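Ribonuclease H (Uncultured organism, PDB 4IBN) probably cleaves the RNA strand of RNA-DNA hybrids as a monomeric endonuclease, leaving 5'-phosphomonoester ends, with magnesium as its cofactor. Local coordinates at residues Val108-Trp111 / Ala112-Gly115; Lys117-Ser120 / Gly121-Glu124; Leu126-Trp129 / Gln130-Val133. All blocks are in the same frame, centred on the assembly; numbering follows the deposited sequence.

Interaction 1: Val108-Trp111 / Ala112-Gly115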
ATOM      1  N   VAL A 108       1.261  -2.734  15.649  1.00 19.09           N
ATOM      2  CA  VAL A 108       2.313  -1.765  15.825  1.00 17.97           C
ATOM      3  C   VAL A 108       2.201  -1.190  17.210  1.00 19.84           C
ATOM      4  O   VAL A 108       3.137  -0.842  17.813  1.00 20.22           O
ATOM      5  CB  VAL A 108       2.295  -0.622  14.817  1.00 18.22           C
ATOM      6  CG1 VAL A 108       2.805  -1.076  13.525  1.00 20.34           C
ATOM      7  CG2 VAL A 108       0.965  -0.071  14.692  1.00 21.61           C
ATOM      8  N   HIS A 109       0.983  -1.065  17.660  1.00 21.56           N
ATOM      9  CA  HIS A 109       0.754  -0.587  18.989  1.00 22.40           C
ATOM     10  C   HIS A 109       1.308  -1.577  20.004  1.00 21.54           C
ATOM     11  O   HIS A 109       1.849  -1.187  20.961  1.00 24.15           O
ATOM     12  CB  HIS A 109      -0.734  -0.298  19.222  1.00 22.02           C
ATOM     13  CG  HIS A 109      -1.305   0.744  18.315  1.00 22.23           C
ATOM     14  ND1 HIS A 109      -0.931   2.058  18.360  1.00 23.25           N
ATOM     15  CD2 HIS A 109      -2.235   0.661  17.346  1.00 23.81           C
ATOM     16  CE1 HIS A 109      -1.593   2.737  17.455  1.00 27.66           C
ATOM     17  NE2 HIS A 109      -2.383   1.908  16.815  1.00 26.37           N
ATOM     18  N   ASP A 110       1.116  -2.857  19.790  1.00 22.23           N
ATOM     19  CA  ASP A 110       1.684  -3.850  20.677  1.00 25.68           C
ATOM     20  C   ASP A 110       3.195  -3.822  20.644  1.00 25.84           C
ATOM     21  O   ASP A 110       3.824  -3.912  21.646  1.00 26.85           O
ATOM     22  CB  ASP A 110       1.241  -5.254  20.292  1.00 28.04           C
ATOM     23  CG  ASP A 110      -0.240  -5.491  20.491  1.00 34.67           C
ATOM     24  OD1 ASP A 110      -0.834  -4.839  21.340  1.00 34.62           O
ATOM     25  OD2 ASP A 110      -0.806  -6.330  19.781  1.00 34.91           O
ATOM     26  N   TRP A 111       3.773  -3.723  19.467  1.00 22.24           N
ATOM     27  CA  TRP A 111       5.199  -3.708  19.348  1.00 21.08           C
ATOM     28  C   TRP A 111       5.814  -2.493  20.039  1.00 20.10           C
ATOM     29  O   TRP A 111       6.797  -2.599  20.688  1.00 24.95           O
ATOM     30  CB  TRP A 111       5.616  -3.758  17.871  1.00 22.99           C
ATOM     31  CG  TRP A 111       5.308  -5.042  17.254  1.00 25.92           C
ATOM     32  CD1 TRP A 111       5.362  -6.213  17.840  1.00 35.72           C
ATOM     33  CD2 TRP A 111       4.920  -5.294  15.894  1.00 26.35           C
ATOM     34  NE1 TRP A 111       5.012  -7.208  16.966  1.00 37.62           N
ATOM     35  CE2 TRP A 111       4.731  -6.649  15.757  1.00 34.15           C
ATOM     36  CE3 TRP A 111       4.704  -4.499  14.794  1.00 26.10           C
ATOM     37  CZ2 TRP A 111       4.359  -7.229  14.541  1.00 32.46           C
ATOM     38  CZ3 TRP A 111       4.300  -5.062  13.644  1.00 24.17           C
ATOM     39  CH2 TRP A 111       4.152  -6.398  13.507  1.00 28.26           C
ATOM     40  N   ALA A 112       5.216  -1.341  19.862  1.00 21.55           N
ATOM     41  CA  ALA A 112       5.697  -0.140  20.495  1.00 21.44           C
ATOM     42  C   ALA A 112       5.621  -0.261  22.002  1.00 23.16           C
ATOM     43  O   ALA A 112       6.463   0.171  22.711  1.00 23.63           O
ATOM     44  CB  ALA A 112       4.937   1.048  20.040  1.00 21.29           C
ATOM     45  N   GLN A 113       4.574  -0.886  22.451  1.00 22.74           N
ATOM     46  CA  GLN A 113       4.350  -1.054  23.854  1.00 25.64           C
ATOM     47  C   GLN A 113       5.502  -1.859  24.443  1.00 23.90           C
ATOM     48  O   GLN A 113       5.930  -1.622  25.525  1.00 27.39           O
ATOM     49  CB  GLN A 113       3.025  -1.737  24.088  1.00 27.32           C
ATOM     50  CG  GLN A 113       2.552  -1.670  25.461  1.00 31.47           C
ATOM     51  CD  GLN A 113       1.202  -2.297  25.594  1.00 39.51           C
ATOM     52  OE1 GLN A 113       0.972  -3.349  25.087  1.00 34.91           O
ATOM     53  NE2 GLN A 113       0.306  -1.634  26.281  1.00 38.95           N
ATOM     54  N   ARG A 114       6.027  -2.794  23.686  1.00 23.93           N
ATOM     55  CA  ARG A 114       7.058  -3.667  24.161  1.00 26.20           C
ATOM     56  C   ARG A 114       8.445  -3.167  23.811  1.00 25.18           C
ATOM     57  O   ARG A 114       9.375  -3.903  23.831  1.00 28.16           O
ATOM     58  CB  ARG A 114       6.816  -5.105  23.724  1.00 27.44           C
ATOM     59  CG  ARG A 114       7.567  -5.540  22.510  1.00 35.13           C
ATOM     60  CD  ARG A 114       7.812  -7.047  22.398  1.00 39.36           C
ATOM     61  NE  ARG A 114       7.664  -7.461  21.036  1.00 48.27           N
ATOM     62  CZ  ARG A 114       8.374  -8.390  20.430  1.00 54.91           C
ATOM     63  NH1 ARG A 114       9.358  -9.033  21.072  1.00 61.59           N
ATOM     64  NH2 ARG A 114       8.134  -8.646  19.167  1.00 51.40           N
ATOM     65  N   GLY A 115       8.539  -1.912  23.433  1.00 21.58           N
ATOM     66  CA  GLY A 115       9.791  -1.316  23.127  1.00 20.11           C
ATOM     67  C   GLY A 115      10.404  -1.738  21.806  1.00 24.45           C
ATOM     68  O   GLY A 115      11.569  -1.550  21.603  1.00 22.73           O
TER
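A112 takes up the regular helical bond to V108: its N meets V108 O at 3.0 Å and nearly straight, 163° at the hydrogen. Its methyl CB comes within 3.4 Å of that same V108 O and also touches P212, in the C-terminal part of the chain. Q113 keeps the pattern, Q113 N to H109 O at 3.1 Å, and its side chain is extended beyond CG. Q113 CB rests on D110 O and H109 O, with CG anti to the backbone N (chi1 -166°), beside the carbonyl carbon. At R114 the helical geometry breaks. The N-H of R114 is shared between D110 O at 3.2 Å and, more weakly, W111 O at 3.1 Å. The R114 side chain, bent at chi3, lies alongside W111, both pointing the same way, and W111 CD1 sits in the guanidinium plane at its edge, 3.9 Å from R114 NH2. The two planes are 50° apart, so this is a side-by-side approach and not a stack. G115, with positive phi, closes helix 98-113 in a Schellman motif, G115 N reaching A112 O at 3.0 Å while W116 N goes back to W111 O. The carbonyls from V108 to A112 are thus taken by backbone N-H groups, and the arginine, salt-bridged through NH2 to E124, brings a positive charge to the helix C-terminus, where the dipole would probably favour it.

Interaction 2: Lys117-Ser120 / Gly121-Glu124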
ATOM      1  N   LYS A 117      11.104  -4.438  20.809  1.00 28.08           N
ATOM      2  CA  LYS A 117      12.055  -5.517  21.026  1.00 28.99           C
ATOM      3  C   LYS A 117      11.672  -6.726  20.212  1.00 27.83           C
ATOM      4  O   LYS A 117      10.548  -7.041  20.139  1.00 28.50           O
ATOM      5  CB  LYS A 117      12.134  -5.843  22.510  1.00 29.90           C
ATOM      6  CG  LYS A 117      12.930  -4.802  23.316  1.00 31.92           C
ATOM      7  CD  LYS A 117      12.945  -5.044  24.827  1.00 45.69           C
ATOM      8  CE  LYS A 117      11.916  -6.043  25.281  1.00 50.82           C
ATOM      9  NZ  LYS A 117      11.775  -6.208  26.779  1.00 51.54           N
ATOM     10  N   ARG A 118      12.627  -7.371  19.571  1.00 26.11           N
ATOM     11  CA  ARG A 118      12.359  -8.585  18.845  1.00 29.25           C
ATOM     12  C   ARG A 118      12.141  -9.743  19.797  1.00 30.84           C
ATOM     13  O   ARG A 118      12.628  -9.730  20.869  1.00 32.00           O
ATOM     14  CB  ARG A 118      13.499  -8.927  17.875  1.00 27.68           C
ATOM     15  CG  ARG A 118      14.711  -9.641  18.494  1.00 26.94           C
ATOM     16  CD  ARG A 118      15.947  -9.716  17.594  1.00 27.57           C
ATOM     17  NE  ARG A 118      16.939 -10.607  18.161  1.00 28.90           N
ATOM     18  CZ  ARG A 118      17.908 -10.233  18.986  1.00 28.43           C
ATOM     19  NH1 ARG A 118      18.058  -8.971  19.320  1.00 29.15           N
ATOM     20  NH2 ARG A 118      18.726 -11.114  19.495  1.00 31.02           N
ATOM     21  N   LYS A 119      11.395 -10.732  19.349  1.00 35.01           N
ATOM     22  CA  LYS A 119      11.284 -12.029  19.978  1.00 37.72           C
ATOM     23  C   LYS A 119      12.302 -12.941  19.392  1.00 36.74           C
ATOM     24  O   LYS A 119      12.466 -12.985  18.221  1.00 34.83           O
ATOM     25  CB  LYS A 119       9.937 -12.618  19.661  1.00 41.48           C
ATOM     26  CG  LYS A 119       9.880 -14.060  19.961  1.00 48.40           C
ATOM     27  CD  LYS A 119      10.232 -14.332  21.415  1.00 52.24           C
ATOM     28  CE  LYS A 119      10.175 -15.771  21.736  1.00 53.42           C
ATOM     29  NZ  LYS A 119       9.305 -16.060  22.850  1.00 54.62           N
ATOM     30  N   SER A 120      12.978 -13.701  20.228  1.00 40.59           N
ATOM     31  CA  SER A 120      14.033 -14.568  19.724  1.00 42.15           C
ATOM     32  C   SER A 120      13.495 -15.636  18.843  1.00 41.77           C
ATOM     33  O   SER A 120      12.565 -16.333  19.181  1.00 41.98           O
ATOM     34  CB  SER A 120      14.855 -15.178  20.858  1.00 43.73           C
ATOM     35  OG  SER A 120      16.118 -14.578  20.888  1.00 49.89           O
ATOM     36  N   GLY A 121      14.133 -15.760  17.703  1.00 41.71           N
ATOM     37  CA  GLY A 121      13.809 -16.758  16.705  1.00 40.00           C
ATOM     38  C   GLY A 121      12.757 -16.314  15.717  1.00 38.09           C
ATOM     39  O   GLY A 121      12.501 -16.959  14.746  1.00 38.14           O
ATOM     40  N   ALA A 122      12.158 -15.191  16.013  1.00 36.70           N
ATOM     41  CA  ALA A 122      11.161 -14.610  15.167  1.00 36.46           C
ATOM     42  C   ALA A 122      11.742 -13.859  14.010  1.00 35.96           C
ATOM     43  O   ALA A 122      12.854 -13.401  14.078  1.00 38.86           O
ATOM     44  CB  ALA A 122      10.273 -13.708  15.991  1.00 36.96           C
ATOM     45  N   ILE A 123      10.986 -13.735  12.941  1.00 31.18           N
ATOM     46  CA  ILE A 123      11.343 -12.830  11.872  1.00 30.03           C
ATOM     47  C   ILE A 123      10.187 -11.910  11.618  1.00 28.83           C
ATOM     48  O   ILE A 123       9.321 -12.214  10.875  1.00 31.59           O
ATOM     49  CB  ILE A 123      11.675 -13.579  10.614  1.00 31.58           C
ATOM     50  CG1 ILE A 123      12.998 -14.298  10.783  1.00 32.48           C
ATOM     51  CG2 ILE A 123      11.818 -12.637   9.497  1.00 34.15           C
ATOM     52  CD1 ILE A 123      13.502 -14.943   9.531  1.00 40.13           C
ATOM     53  N   GLU A 124      10.161 -10.801  12.307  1.00 28.35           N
ATOM     54  CA  GLU A 124       9.009  -9.948  12.309  1.00 25.05           C
ATOM     55  C   GLU A 124       9.106  -8.719  11.369  1.00 24.55           C
ATOM     56  O   GLU A 124       8.249  -7.931  11.371  1.00 24.22           O
ATOM     57  CB  GLU A 124       8.769  -9.464  13.728  1.00 27.73           C
ATOM     58  CG  GLU A 124       8.462 -10.528  14.704  1.00 36.14           C
ATOM     59  CD  GLU A 124       8.755 -10.148  16.178  1.00 43.31           C
ATOM     60  OE1 GLU A 124       9.917 -10.080  16.596  1.00 33.44           O
ATOM     61  OE2 GLU A 124       7.785  -9.985  16.913  1.00 43.19           O
TER
HETATM   62  O   HOH W   1      16.549 -13.483  17.241  1.00 39.30           O
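The side chain of E124 reaches the backbone of K119 across this loop. E124 OE1 accepts the backbone N-H of K119 at 3.2 Å along an almost straight line, 173° at the hydrogen, and is approached on the syn side of the carboxylate, 21° out of its plane. The carboxylate reaches across because CG lies beside the backbone N (chi1 -63°) and the chain beyond is extended. Its other oxygen, OE2, belongs to the salt bridge with R114. The backbone supplies a second link: a type II beta turn runs from K119 to A122, with A122 N 3.1 Å from K119 O and the donor well above the carbonyl plane. G121 takes the positive-phi corner, which suits a residue without a side chain. Apolar contact is slight, the A122 methyl CB resting 3.8 Å from K119 CB. A water bridges the loop, accepting from R118 NE at 3.0 Å and weakly from G121 N at 3.4 Å, while R118 NH1 bonds S220 OG at the C-terminus. With both oxygens engaged, one by an amide and one by a guanidinium, the carboxylate would have limited freedom to rotate and probably remains ionised, tying this exposed loop to the end of helix 98-113.

Interaction 3: Leu126-Trp129 / Gln130-Val133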
ATOM      1  N   LEU A 126      10.793  -6.049  11.795  1.00 23.58           N
ATOM      2  CA  LEU A 126      10.616  -4.899  12.637  1.00 21.42           C
ATOM      3  C   LEU A 126      11.214  -3.620  12.057  1.00 19.25           C
ATOM      4  O   LEU A 126      10.658  -2.582  12.251  1.00 23.47           O
ATOM      5  CB  LEU A 126      11.148  -5.124  14.056  1.00 21.72           C
ATOM      6  CG  LEU A 126      10.414  -6.131  14.925  1.00 24.85           C
ATOM      7  CD1 LEU A 126      10.999  -6.220  16.302  1.00 29.54           C
ATOM      8  CD2 LEU A 126       8.925  -5.965  14.974  1.00 27.64           C
ATOM      9  N   ALA A 127      12.359  -3.695  11.410  1.00 19.26           N
ATOM     10  CA  ALA A 127      12.939  -2.496  10.845  1.00 18.97           C
ATOM     11  C   ALA A 127      12.053  -1.883   9.772  1.00 19.54           C
ATOM     12  O   ALA A 127      11.899  -0.708   9.720  1.00 19.93           O
ATOM     13  CB  ALA A 127      14.295  -2.761  10.305  1.00 22.16           C
ATOM     14  N   LEU A 128      11.509  -2.724   8.917  1.00 17.53           N
ATOM     15  CA  LEU A 128      10.596  -2.265   7.909  1.00 19.33           C
ATOM     16  C   LEU A 128       9.309  -1.712   8.476  1.00 17.50           C
ATOM     17  O   LEU A 128       8.811  -0.786   7.987  1.00 20.05           O
ATOM     18  CB  LEU A 128      10.294  -3.336   6.883  1.00 20.39           C
ATOM     19  CG  LEU A 128      11.063  -3.478   5.598  1.00 30.99           C
ATOM     20  CD1 LEU A 128      10.256  -4.369   4.722  1.00 25.52           C
ATOM     21  CD2 LEU A 128      11.301  -2.226   4.898  1.00 22.24           C
ATOM     22  N   TRP A 129       8.796  -2.311   9.518  1.00 18.99           N
ATOM     23  CA  TRP A 129       7.609  -1.797  10.146  1.00 18.69           C
ATOM     24  C   TRP A 129       7.872  -0.392  10.653  1.00 19.27           C
ATOM     25  O   TRP A 129       7.065   0.452  10.521  1.00 19.52           O
ATOM     26  CB  TRP A 129       7.165  -2.671  11.304  1.00 19.35           C
ATOM     27  CG  TRP A 129       6.284  -3.774  10.908  1.00 18.97           C
ATOM     28  CD1 TRP A 129       6.584  -5.091  10.898  1.00 18.11           C
ATOM     29  CD2 TRP A 129       4.945  -3.672  10.473  1.00 17.16           C
ATOM     30  NE1 TRP A 129       5.524  -5.811  10.498  1.00 17.60           N
ATOM     31  CE2 TRP A 129       4.498  -4.964  10.218  1.00 16.31           C
ATOM     32  CE3 TRP A 129       4.060  -2.623  10.318  1.00 19.53           C
ATOM     33  CZ2 TRP A 129       3.233  -5.220   9.781  1.00 18.58           C
ATOM     34  CZ3 TRP A 129       2.817  -2.895   9.867  1.00 18.34           C
ATOM     35  CH2 TRP A 129       2.411  -4.176   9.614  1.00 19.80           C
ATOM     36  N   GLN A 130       9.038  -0.177  11.223  1.00 17.78           N
ATOM     37  CA  GLN A 130       9.379   1.148  11.681  1.00 19.12           C
ATOM     38  C   GLN A 130       9.439   2.169  10.556  1.00 19.70           C
ATOM     39  O   GLN A 130       9.000   3.243  10.714  1.00 19.76           O
ATOM     40  CB  GLN A 130      10.689   1.161  12.490  1.00 20.45           C
ATOM     41  CG  GLN A 130      10.614   0.448  13.787  1.00 21.87           C
ATOM     42  CD  GLN A 130      11.929   0.501  14.572  1.00 27.35           C
ATOM     43  OE1 GLN A 130      12.955   0.652  14.021  1.00 28.60           O
ATOM     44  NE2 GLN A 130      11.850   0.375  15.835  1.00 30.98           N
ATOM     45  N   GLU A 131      10.005   1.782   9.437  1.00 18.82           N
ATOM     46  CA  GLU A 131      10.004   2.611   8.268  1.00 18.80           C
ATOM     47  C   GLU A 131       8.588   2.882   7.735  1.00 19.58           C
ATOM     48  O   GLU A 131       8.288   3.942   7.300  1.00 19.15           O
ATOM     49  CB  GLU A 131      10.851   1.983   7.154  1.00 21.91           C
ATOM     50  CG  GLU A 131      12.283   1.929   7.429  1.00 29.10           C
ATOM     51  CD  GLU A 131      13.134   1.587   6.202  1.00 40.23           C
ATOM     52  OE1 GLU A 131      12.706   1.834   5.080  1.00 42.10           O
ATOM     53  OE2 GLU A 131      14.246   1.132   6.401  1.00 46.41           O
ATOM     54  N   ALA A 132       7.753   1.886   7.760  1.00 17.38           N
ATOM     55  CA  ALA A 132       6.413   2.098   7.333  1.00 17.37           C
ATOM     56  C   ALA A 132       5.658   3.045   8.215  1.00 17.56           C
ATOM     57  O   ALA A 132       4.891   3.808   7.746  1.00 18.41           O
ATOM     58  CB  ALA A 132       5.697   0.828   7.247  1.00 19.57           C
ATOM     59  N   VAL A 133       5.845   2.916   9.513  1.00 17.77           N
ATOM     60  CA  VAL A 133       5.159   3.773  10.456  1.00 18.26           C
ATOM     61  C   VAL A 133       5.595   5.214  10.252  1.00 18.39           C
ATOM     62  O   VAL A 133       4.833   6.100  10.280  1.00 18.43           O
ATOM     63  CB  VAL A 133       5.406   3.363  11.896  1.00 18.14           C
ATOM     64  CG1 VAL A 133       5.005   4.442  12.841  1.00 22.17           C
ATOM     65  CG2 VAL A 133       4.723   2.077  12.215  1.00 19.79           C
TER
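W129 and Q130, neighbours in the first turns of helix 126-136, face different surroundings. W129 directs its indole inward, where it packs on M104 and gives its NE1 to Y99 OH. Towards the next turn it offers its carbonyl: W129 O takes the N-H of V133 at 2.9 Å, and the V133 methyl CG2 presses on the same oxygen at 3.3 Å, since CG2 lies anti to its own carbonyl carbon. Q130 bonds back to the start of the helix, Q130 N to L126 O at 3.1 Å. Its CG, beside the backbone N (chi1 -67°), lies 3.4 Å from that L126 O, and the extended side chain runs outward and back toward the helix start, touching W116. L128 is on a third side, against L72 and I76. Its O receives A132 N at 2.9 Å, and its CD2 comes within 4.3 Å of E131 OE1, the oxygen that is salt-bridged to R80. Four successive main-chain bonds therefore satisfy the carbonyls of 126-129, and the side chains do the sorting: the indole faces helix 98-113 and the leucine helix 67-82, with the indole N-H paired to a hydroxyl and the acid to an arginine.

The three contacts follow one another along the chain, centres 12 to 14 Å apart, and fold into one unit: helix end, loop, helix start. Interactions 1 and 2 are joined by the salt bridge R114 NH2 to E124 OE2, 2.6 Å. Interactions 1 and 3 meet through indoles whose planes are about 55° apart, W111 CH2 lying 3.4 Å from W129 NE1, and through V108 CG1, 3.9 Å from V133 CG2. L126 CD1 lies 3.7 Å from R118 CA, so helix 126-136 touches the loop. By position and sequence the segment probably matches the basic protrusion of some type 1 RNases H, which in Escherichia coli contacts the hybrid, so these contacts probably serve substrate binding.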